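Local coordinates for trehalose-6-phosphate phosphatase (Cryptococcus neoformans, PDB 5DX9), which belongs to the trehalose-phosphatase family of the HAD clan, has a Rossmann-like core, and holds a magnesium ion and 6-O-phosphono-alpha-D-glucopyranose, at residues V61-S66 and M198-D203; S91-P96 and G191-R196; I207-D212 and D218-L223. All coordinates share one frame; numbering follows the deposited sequence.

All three contacts lie on one side of the central mixed sheet. Helix 190-200 supplies a segment to contacts 1 and 2, whose centres are about 7 Å apart, and leads in the chain to strand 206-211 of contact 3. Ile65 ties the group together: its CD1 lies 3.7 Å from Val194 CG2 and 3.8 Å from Met219 SE. The centres of contacts 1 and 3 are about 11 Å apart, those of contacts 2 and 3 about 13 Å. The strand segments of contacts 1 and 3 each run to the pocket, Ser66 beside the bound G6P and Asp212 at the magnesium ion. Contact 2 stays away from it, the Ile193 side chain being about 11 Å from G6P.

Contact 1 of 3, residues V61-S66 and M198-D203; sequences VVYLIS and MYENPD. With G6P (6-O-phosphono-alpha-D-glucopyranose), chain B.
The Tyr63 ring stands between strand 60-65 and the end of helix 190-200: Val61 CG1 meets its edge in the ring plane, 3.8 Å from CE2, and the hydroxyl comes no nearer to Glu200 than 4.4 Å, OH to OE2. This is a strand-to-helix contact of the Rossmann-like HAD core. Val61 and Tyr63, two residues apart on the strand, both face the helix. The valine splits its branches between two neighbours. With CG1 anti to the backbone N (chi1 165°), that methyl is laid against the tyrosine, while CG2 reaches Asn201, 4.4 Å from its CG. Asn201 is the first residue to leave helical backbone angles, and the compact, branched valine fits beside its side chain. The polar partner of Glu200 is in its own helix, where OE1 forms a salt bridge with Arg196. Gln95 and Pro96 also touch Tyr63, so this long aromatic bridges helix and loop. The position of Ser66 is consistent with the serine or threonine of HAD motif II, and a small hydroxyl suits a phosphate site. Its OG is modelled 2.3 Å from O1P of G6P, a doubtfully short hydrogen bond, and is also hydrogen-bonded to the backbone N of Arg68.

Contact 2 of 3, residues S91-P96 and G191-R196; sequences SFVKQP and GEIVRR
Gln95 and Arg196 make the polar half of this contact. Arg196 NH2 donates to Gln95 OE1 over 3.0 Å, using a lone pair in the carbonyl plane, although the N-H...O angle of 139° is well short of straight. The oxygen lies at the edge of the guanidinium, only 6° out of its plane, while the amide plane itself is turned 61° against that group. Arginine suits this place because its chain, extended from CG to NE, spans the gap from helix to loop and carries several donors in one plane. NE forms a salt bridge with Glu200 and NH1 a hydrogen bond with the carbonyl of Ala245, which should hold the flat group against rotation.

The segment 91-96 belongs to the antiparallel margin of the sheet, where strand 92-94 runs beside strand 84-87. Ser91 and Phe92 both face Ala87 in a classic beta bulge, and Val93 just beyond it points to helix 190-200.

Apolar contact centres on that valine. Its CG2 meets Ile193 CD1 at 3.5 Å, the two side chains sliding past each other in opposite directions, and two compact beta-branched residues suit this buried strand-to-helix seam. The other methyl, CG1, rests over one face of the guanidinium, 4.2 Å from Arg196 NE.

Contact 3 of 3, residues I207-D212 and D218-L223; sequences IFCAGD and DMFRAL. With MG (magnesium ion), chain C.
Cys209 faces helix 217-225 from the middle of strand 206-211, a small, polarisable residue that lets Met219, Phe220 and Leu223 all close on it. Its SG, anti to the backbone N (chi1 -179°), lies alongside the end of Met219, a selenomethionine, 3.6 Å from SE. The methionine chain bends at its last torsion, which carries CE past the sulfur to within 3.4 Å of Ala210 O. An unbranched, flexible chain can make this bend, and Gly211, lacking a side chain, leaves CE room.

Phe220 comes in from the flank. Its edge is turned to the strand, with CZ 3.8 Å from Gly211 O and that oxygen in the ring plane. Cys209 SG stands obliquely to the same ring, 4.2 Å from Phe220 CE1, in a sulfur-aromatic contact. Leu223 closes the other end, its fork reaching two strand residues at once: CD1 presses tightly on Cys209 CB at 3.4 Å, and CD2 meets Ile207 CG2 at 3.7 Å.

Past the strand, Asp212 turns away from the helix, and its OD1 binds the magnesium ion at 2.2 Å. Asn26 OD1, the backbone oxygen of Asp28, two waters and the phosphate oxygen O2P of G6P complete the metal site, and OD2 of Asp212 forms a salt bridge with Lys178. The position is consistent with the acidic motif IV of HAD proteins.

The axes of segments 207-211 and 218-223 approach to 9.0 Å and run roughly antiparallel, at 154°, as expected where a strand turns back into the helix that packs on it. Helix 190-200 flanks this helix, Val194 touching Met219 and Arg195 touching Ala222. Thr274 of strand 270-275 meets Phe220, while on the opposite face of the sheet Phe208 packs against Phe11 of helix 8-17 and Phe298 of helix 291-306.

Contact 1 of 3, residues V61-S66 and M198-D203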
loop_
_atom_site.group_PDB
_atom_site.type_symbol
_atom_site.label_atom_id
_atom_site.label_comp_id
_atom_site.label_asym_id
_atom_site.label_seq_id
_atom_site.Cartn_x
_atom_site.Cartn_y
_atom_site.Cartn_z
ATOM N N VAL A 61 11.287 9.915 -4.027
ATOM C CA VAL A 61 10.317 10.041 -2.943
ATOM C C VAL A 61 9.815 8.649 -2.597
ATOM O O VAL A 61 9.060 8.046 -3.360
ATOM C CB VAL A 61 9.138 10.946 -3.314
ATOM C CG1 VAL A 61 7.997 10.762 -2.321
ATOM C CG2 VAL A 61 9.587 12.395 -3.362
ATOM N N VAL A 62 10.247 8.137 -1.451
ATOM C CA VAL A 62 10.024 6.740 -1.107
ATOM C C VAL A 62 9.014 6.572 0.026
ATOM O O VAL A 62 9.129 7.199 1.079
ATOM C CB VAL A 62 11.341 6.059 -0.707
ATOM C CG1 VAL A 62 11.164 4.552 -0.647
ATOM C CG2 VAL A 62 12.442 6.436 -1.689
ATOM N N TYR A 63 8.027 5.712 -0.203
ATOM C CA TYR A 63 6.986 5.445 0.778
ATOM C C TYR A 63 6.758 3.952 0.940
ATOM O O TYR A 63 6.905 3.185 -0.012
ATOM C CB TYR A 63 5.666 6.106 0.371
ATOM C CG TYR A 63 5.467 7.521 0.862
ATOM C CD1 TYR A 63 4.605 7.794 1.915
ATOM C CD2 TYR A 63 6.126 8.586 0.262
ATOM C CE1 TYR A 63 4.409 9.085 2.362
ATOM C CE2 TYR A 63 5.937 9.881 0.704
ATOM C CZ TYR A 63 5.078 10.127 1.754
ATOM O OH TYR A 63 4.883 11.416 2.200
ATOM N N LEU A 64 6.399 3.546 2.150
ATOM C CA LEU A 64 5.803 2.239 2.361
ATOM C C LEU A 64 4.300 2.441 2.497
ATOM O O LEU A 64 3.854 3.329 3.223
ATOM C CB LEU A 64 6.375 1.550 3.601
ATOM C CG LEU A 64 7.879 1.275 3.615
ATOM C CD1 LEU A 64 8.242 0.408 4.810
ATOM C CD2 LEU A 64 8.326 0.618 2.320
ATOM N N ILE A 65 3.523 1.643 1.776
ATOM C CA ILE A 65 2.072 1.706 1.874
ATOM C C ILE A 65 1.567 0.342 2.307
ATOM O O ILE A 65 1.596 -0.616 1.536
ATOM C CB ILE A 65 1.421 2.134 0.546
ATOM C CG1 ILE A 65 1.990 3.484 0.101
ATOM C CG2 ILE A 65 -0.091 2.210 0.689
ATOM C CD1 ILE A 65 1.314 4.070 -1.121
ATOM N N SER A 66 1.120 0.257 3.555
ATOM C CA SER A 66 0.861 -1.032 4.179
ATOM C C SER A 66 -0.425 -1.054 4.996
ATOM O O SER A 66 -0.975 -0.009 5.338
ATOM C CB SER A 66 2.045 -1.416 5.067
ATOM O OG SER A 66 1.806 -2.637 5.738
HETATM N N MSE A 198 0.806 11.510 -5.642
HETATM C CA MSE A 198 0.935 12.028 -7.001
HETATM C C MSE A 198 0.590 13.516 -7.053
HETATM O O MSE A 198 1.267 14.290 -7.729
HETATM C CB MSE A 198 0.053 11.238 -7.975
HETATM C CG MSE A 198 0.661 9.908 -8.414
HETATM SE SE MSE A 198 -0.430 8.901 -9.695
HETATM C CE MSE A 198 -2.058 8.695 -8.634
ATOM N N TYR A 199 -0.456 13.911 -6.333
ATOM C CA TYR A 199 -0.846 15.315 -6.283
ATOM C C TYR A 199 0.259 16.159 -5.660
ATOM O O TYR A 199 0.515 17.280 -6.097
ATOM C CB TYR A 199 -2.148 15.497 -5.502
ATOM C CG TYR A 199 -2.585 16.942 -5.403
ATOM C CD1 TYR A 199 -3.378 17.516 -6.386
ATOM C CD2 TYR A 199 -2.193 17.737 -4.332
ATOM C CE1 TYR A 199 -3.774 18.836 -6.306
ATOM C CE2 TYR A 199 -2.585 19.061 -4.244
ATOM C CZ TYR A 199 -3.375 19.605 -5.235
ATOM O OH TYR A 199 -3.772 20.920 -5.156
ATOM N N GLU A 200 0.915 15.612 -4.641
ATOM C CA GLU A 200 1.996 16.313 -3.959
ATOM C C GLU A 200 3.224 16.477 -4.845
ATOM O O GLU A 200 3.979 17.436 -4.693
ATOM C CB GLU A 200 2.401 15.574 -2.686
ATOM C CG GLU A 200 1.390 15.609 -1.561
ATOM C CD GLU A 200 1.894 14.877 -0.330
ATOM O OE1 GLU A 200 1.081 14.588 0.573
ATOM O OE2 GLU A 200 3.110 14.588 -0.271
ATOM N N ASN A 201 3.425 15.536 -5.761
ATOM C CA ASN A 201 4.646 15.502 -6.559
ATOM C C ASN A 201 4.373 15.448 -8.053
ATOM O O ASN A 201 4.619 14.430 -8.701
ATOM C CB ASN A 201 5.503 14.309 -6.148
ATOM C CG ASN A 201 5.829 14.315 -4.671
ATOM O OD1 ASN A 201 5.050 13.828 -3.851
ATOM N ND2 ASN A 201 6.983 14.873 -4.321
ATOM N N PRO A 202 3.869 16.559 -8.605
ATOM C CA PRO A 202 3.468 16.679 -10.011
ATOM C C PRO A 202 4.648 16.602 -10.971
ATOM O O PRO A 202 4.443 16.547 -12.182
ATOM C CB PRO A 202 2.815 18.067 -10.077
ATOM C CG PRO A 202 2.554 18.458 -8.659
ATOM C CD PRO A 202 3.626 17.802 -7.857
ATOM N N ASP A 203 5.864 16.605 -10.437
ATOM C CA ASP A 203 7.059 16.582 -11.273
ATOM C C ASP A 203 7.612 15.172 -11.436
ATOM O O ASP A 203 8.642 14.971 -12.080
ATOM C CB ASP A 203 8.131 17.506 -10.693
ATOM C CG ASP A 203 8.466 17.179 -9.250
ATOM O OD1 ASP A 203 9.627 17.411 -8.851
ATOM O OD2 ASP A 203 7.575 16.691 -8.519
HETATM C C1 G6P B . -0.065 -8.494 7.993
HETATM C C2 G6P B . -0.496 -7.699 9.218
HETATM C C3 G6P B . -1.984 -7.409 9.202
HETATM C C4 G6P B . -2.351 -6.628 7.957
HETATM C C5 G6P B . -1.723 -7.152 6.651
HETATM C C6 G6P B . -1.402 -6.005 5.674
HETATM O O1 G6P B . -0.562 -9.835 8.005
HETATM O O2 G6P B . -0.143 -8.426 10.393
HETATM O O3 G6P B . -2.345 -6.593 10.326
HETATM O O4 G6P B . -3.785 -6.667 7.911
HETATM O O5 G6P B . -0.466 -7.834 6.791
HETATM O O6 G6P B . 0.027 -5.870 5.471
HETATM P P G6P B . 0.634 -5.228 4.102
HETATM O O1P G6P B . 2.039 -4.478 4.328
HETATM O O2P G6P B . 0.859 -6.320 3.128
HETATM O O3P G6P B . -0.472 -4.203 3.542
#

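Contact 2 of 3, residues S91-P96 and G191-R196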
loop_
_atom_site.group_PDB
_atom_site.type_symbol
_atom_site.label_atom_id
_atom_site.label_comp_id
_atom_site.label_asym_id
_atom_site.label_seq_id
_atom_site.Cartn_x
_atom_site.Cartn_y
_atom_site.Cartn_z
ATOM N N SER A 91 -5.027 4.999 6.386
ATOM C CA SER A 91 -5.717 5.719 7.448
ATOM C C SER A 91 -4.724 6.594 8.212
ATOM O O SER A 91 -5.114 7.485 8.967
ATOM C CB SER A 91 -6.419 4.745 8.393
ATOM O OG SER A 91 -5.479 3.919 9.051
ATOM N N PHE A 92 -3.436 6.331 8.003
ATOM C CA PHE A 92 -2.372 7.133 8.600
ATOM C C PHE A 92 -1.244 7.362 7.605
ATOM O O PHE A 92 -0.948 6.496 6.780
ATOM C CB PHE A 92 -1.825 6.464 9.858
ATOM C CG PHE A 92 -2.828 6.348 10.964
ATOM C CD1 PHE A 92 -3.259 7.476 11.642
ATOM C CD2 PHE A 92 -3.338 5.114 11.331
ATOM C CE1 PHE A 92 -4.182 7.377 12.662
ATOM C CE2 PHE A 92 -4.262 5.008 12.353
ATOM C CZ PHE A 92 -4.684 6.142 13.020
ATOM N N VAL A 93 -0.613 8.529 7.695
ATOM C CA VAL A 93 0.465 8.896 6.784
ATOM C C VAL A 93 1.561 9.687 7.498
ATOM O O VAL A 93 1.324 10.794 7.981
ATOM C CB VAL A 93 -0.062 9.736 5.602
ATOM C CG1 VAL A 93 1.029 9.934 4.560
ATOM C CG2 VAL A 93 -1.280 9.075 4.982
ATOM N N LYS A 94 2.759 9.114 7.569
ATOM C CA LYS A 94 3.909 9.831 8.109
ATOM C C LYS A 94 4.898 10.186 7.005
ATOM O O LYS A 94 5.678 9.340 6.565
ATOM C CB LYS A 94 4.617 9.008 9.183
ATOM C CG LYS A 94 5.917 9.638 9.652
ATOM C CD LYS A 94 6.881 8.596 10.195
ATOM C CE LYS A 94 8.278 9.175 10.348
ATOM N NZ LYS A 94 9.272 8.154 10.776
ATOM N N GLN A 95 4.862 11.439 6.562
ATOM C CA GLN A 95 5.777 11.923 5.534
ATOM C C GLN A 95 7.232 11.776 5.970
ATOM O O GLN A 95 7.516 11.638 7.159
ATOM C CB GLN A 95 5.479 13.383 5.202
ATOM C CG GLN A 95 4.033 13.650 4.831
ATOM C CD GLN A 95 3.777 15.110 4.521
ATOM O OE1 GLN A 95 2.704 15.475 4.040
ATOM N NE2 GLN A 95 4.765 15.954 4.795
ATOM N N PRO A 96 8.158 11.801 4.999
ATOM C CA PRO A 96 9.596 11.709 5.274
ATOM C C PRO A 96 10.064 12.799 6.237
ATOM O O PRO A 96 10.871 12.535 7.122
ATOM C CB PRO A 96 10.229 11.886 3.891
ATOM C CG PRO A 96 9.175 11.426 2.938
ATOM C CD PRO A 96 7.875 11.858 3.555
ATOM N N GLY A 191 -5.010 3.160 -2.376
ATOM C CA GLY A 191 -5.123 3.891 -3.624
ATOM C C GLY A 191 -5.183 5.394 -3.422
ATOM O O GLY A 191 -4.577 6.154 -4.177
ATOM N N GLU A 192 -5.920 5.824 -2.403
ATOM C CA GLU A 192 -6.064 7.248 -2.126
ATOM C C GLU A 192 -4.740 7.857 -1.686
ATOM O O GLU A 192 -4.471 9.027 -1.946
ATOM C CB GLU A 192 -7.137 7.487 -1.060
ATOM C CG GLU A 192 -8.553 7.269 -1.561
ATOM C CD GLU A 192 -8.905 8.202 -2.701
ATOM O OE1 GLU A 192 -8.252 9.261 -2.827
ATOM O OE2 GLU A 192 -9.830 7.875 -3.473
ATOM N N ILE A 193 -3.920 7.057 -1.016
ATOM C CA ILE A 193 -2.607 7.511 -0.578
ATOM C C ILE A 193 -1.709 7.769 -1.781
ATOM O O ILE A 193 -1.020 8.786 -1.851
ATOM C CB ILE A 193 -1.934 6.489 0.348
ATOM C CG1 ILE A 193 -2.779 6.276 1.608
ATOM C CG2 ILE A 193 -0.526 6.936 0.701
ATOM C CD1 ILE A 193 -3.101 7.553 2.359
ATOM N N VAL A 194 -1.729 6.833 -2.726
ATOM C CA VAL A 194 -0.961 6.962 -3.955
ATOM C C VAL A 194 -1.338 8.239 -4.696
ATOM O O VAL A 194 -0.479 8.927 -5.243
ATOM C CB VAL A 194 -1.181 5.756 -4.884
ATOM C CG1 VAL A 194 -0.514 5.992 -6.234
ATOM C CG2 VAL A 194 -0.671 4.475 -4.227
ATOM N N ARG A 195 -2.629 8.550 -4.699
ATOM C CA ARG A 195 -3.129 9.726 -5.400
ATOM C C ARG A 195 -2.720 11.004 -4.681
ATOM O O ARG A 195 -2.338 11.987 -5.316
ATOM C CB ARG A 195 -4.647 9.652 -5.544
ATOM C CG ARG A 195 -5.107 8.409 -6.282
ATOM C CD ARG A 195 -6.187 8.729 -7.288
ATOM N NE ARG A 195 -7.504 8.832 -6.669
ATOM C CZ ARG A 195 -8.298 7.791 -6.443
ATOM N NH1 ARG A 195 -7.902 6.569 -6.777
ATOM N NH2 ARG A 195 -9.486 7.970 -5.878
ATOM N N ARG A 196 -2.806 10.986 -3.355
ATOM C CA ARG A 196 -2.288 12.079 -2.544
ATOM C C ARG A 196 -0.825 12.343 -2.882
ATOM O O ARG A 196 -0.417 13.489 -3.070
ATOM C CB ARG A 196 -2.432 11.765 -1.056
ATOM C CG ARG A 196 -1.652 12.706 -0.150
ATOM C CD ARG A 196 -1.363 12.055 1.190
ATOM N NE ARG A 196 -0.513 12.891 2.031
ATOM C CZ ARG A 196 -0.970 13.693 2.984
ATOM N NH1 ARG A 196 -2.273 13.761 3.224
ATOM N NH2 ARG A 196 -0.125 14.422 3.701
#

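Contact 3 of 3, residues I207-D212 and D218-L223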
loop_
_atom_site.group_PDB
_atom_site.type_symbol
_atom_site.label_atom_id
_atom_site.label_comp_id
_atom_site.label_asym_id
_atom_site.label_seq_id
_atom_site.Cartn_x
_atom_site.Cartn_y
_atom_site.Cartn_z
ATOM N N ILE A 207 7.175 6.283 -11.899
ATOM C CA ILE A 207 6.496 5.726 -10.737
ATOM C C ILE A 207 6.676 4.217 -10.664
ATOM O O ILE A 207 6.387 3.498 -11.620
ATOM C CB ILE A 207 4.988 6.048 -10.742
ATOM C CG1 ILE A 207 4.761 7.556 -10.620
ATOM C CG2 ILE A 207 4.290 5.328 -9.599
ATOM C CD1 ILE A 207 3.300 7.947 -10.587
ATOM N N PHE A 208 7.171 3.745 -9.525
ATOM C CA PHE A 208 7.196 2.320 -9.248
ATOM C C PHE A 208 6.290 2.021 -8.060
ATOM O O PHE A 208 6.328 2.724 -7.051
ATOM C CB PHE A 208 8.615 1.826 -8.970
ATOM C CG PHE A 208 8.688 0.354 -8.686
ATOM C CD1 PHE A 208 8.802 -0.560 -9.720
ATOM C CD2 PHE A 208 8.616 -0.121 -7.385
ATOM C CE1 PHE A 208 8.860 -1.915 -9.464
ATOM C CE2 PHE A 208 8.672 -1.476 -7.122
ATOM C CZ PHE A 208 8.792 -2.375 -8.165
ATOM N N CYS A 209 5.470 0.984 -8.196
ATOM C CA CYS A 209 4.550 0.575 -7.139
ATOM C C CYS A 209 4.423 -0.940 -7.130
ATOM O O CYS A 209 4.117 -1.545 -8.155
ATOM C CB CYS A 209 3.176 1.226 -7.330
ATOM S SG CYS A 209 1.933 0.831 -6.053
ATOM N N ALA A 210 4.663 -1.549 -5.974
ATOM C CA ALA A 210 4.582 -3.000 -5.847
ATOM C C ALA A 210 3.696 -3.425 -4.676
ATOM O O ALA A 210 3.658 -2.760 -3.637
ATOM C CB ALA A 210 5.968 -3.587 -5.697
ATOM N N GLY A 211 2.993 -4.542 -4.856
ATOM C CA GLY A 211 2.101 -5.081 -3.842
ATOM C C GLY A 211 1.688 -6.502 -4.181
ATOM O O GLY A 211 1.673 -6.887 -5.349
ATOM N N ASP A 212 1.337 -7.283 -3.166
ATOM C CA ASP A 212 1.066 -8.702 -3.369
ATOM C C ASP A 212 -0.390 -9.094 -3.132
ATOM O O ASP A 212 -0.811 -10.183 -3.518
ATOM C CB ASP A 212 1.957 -9.530 -2.451
ATOM C CG ASP A 212 1.577 -9.374 -0.995
ATOM O OD1 ASP A 212 1.379 -8.220 -0.552
ATOM O OD2 ASP A 212 1.451 -10.406 -0.302
ATOM N N ASP A 218 -5.867 -1.495 -5.367
ATOM C CA ASP A 218 -6.324 -0.110 -5.265
ATOM C C ASP A 218 -5.227 0.828 -5.756
ATOM O O ASP A 218 -5.497 1.824 -6.428
ATOM C CB ASP A 218 -6.715 0.245 -3.827
ATOM C CG ASP A 218 -8.051 -0.347 -3.416
ATOM O OD1 ASP A 218 -8.912 -0.563 -4.295
ATOM O OD2 ASP A 218 -8.238 -0.592 -2.202
HETATM N N MSE A 219 -3.988 0.501 -5.403
HETATM C CA MSE A 219 -2.828 1.243 -5.871
HETATM C C MSE A 219 -2.688 1.147 -7.386
HETATM O O MSE A 219 -2.474 2.151 -8.061
HETATM C CB MSE A 219 -1.557 0.728 -5.196
HETATM C CG MSE A 219 -1.575 0.856 -3.686
HETATM SE SE MSE A 219 0.214 0.869 -2.928
HETATM C CE MSE A 219 0.750 -0.965 -3.328
ATOM N N PHE A 220 -2.814 -0.066 -7.915
ATOM C CA PHE A 220 -2.664 -0.292 -9.347
ATOM C C PHE A 220 -3.738 0.452 -10.133
ATOM O O PHE A 220 -3.458 1.025 -11.188
ATOM C CB PHE A 220 -2.715 -1.787 -9.661
ATOM C CG PHE A 220 -1.690 -2.599 -8.913
ATOM C CD1 PHE A 220 -0.521 -2.010 -8.456
ATOM C CD2 PHE A 220 -1.900 -3.946 -8.660
ATOM C CE1 PHE A 220 0.420 -2.748 -7.764
ATOM C CE2 PHE A 220 -0.963 -4.690 -7.966
ATOM C CZ PHE A 220 0.197 -4.092 -7.518
ATOM N N ARG A 221 -4.965 0.452 -9.611
ATOM C CA ARG A 221 -6.068 1.141 -10.266
ATOM C C ARG A 221 -5.843 2.645 -10.300
ATOM O O ARG A 221 -6.081 3.291 -11.318
ATOM C CB ARG A 221 -7.400 0.835 -9.575
ATOM C CG ARG A 221 -8.585 1.575 -10.195
ATOM C CD ARG A 221 -9.914 0.917 -9.862
ATOM N NE ARG A 221 -10.102 0.795 -8.424
ATOM C CZ ARG A 221 -10.192 -0.359 -7.772
ATOM N NH1 ARG A 221 -10.132 -1.508 -8.431
ATOM N NH2 ARG A 221 -10.355 -0.360 -6.459
ATOM N N ALA A 222 -5.389 3.199 -9.182
ATOM C CA ALA A 222 -5.136 4.630 -9.099
ATOM C C ALA A 222 -4.055 5.032 -10.097
ATOM O O ALA A 222 -4.100 6.123 -10.666
ATOM C CB ALA A 222 -4.735 5.025 -7.685
ATOM N N LEU A 223 -3.094 4.140 -10.317
ATOM C CA LEU A 223 -1.997 4.406 -11.245
ATOM C C LEU A 223 -2.435 4.319 -12.699
ATOM O O LEU A 223 -1.664 4.646 -13.602
ATOM C CB LEU A 223 -0.842 3.438 -11.001
ATOM C CG LEU A 223 -0.010 3.728 -9.755
ATOM C CD1 LEU A 223 1.090 2.687 -9.579
ATOM C CD2 LEU A 223 0.569 5.129 -9.843
HETATM MG MG MG C . 1.178 -7.072 1.367
HETATM O O HOH W 1 0.448 -9.002 1.725
HETATM O O HOH W 2 -0.441 -5.980 0.736
#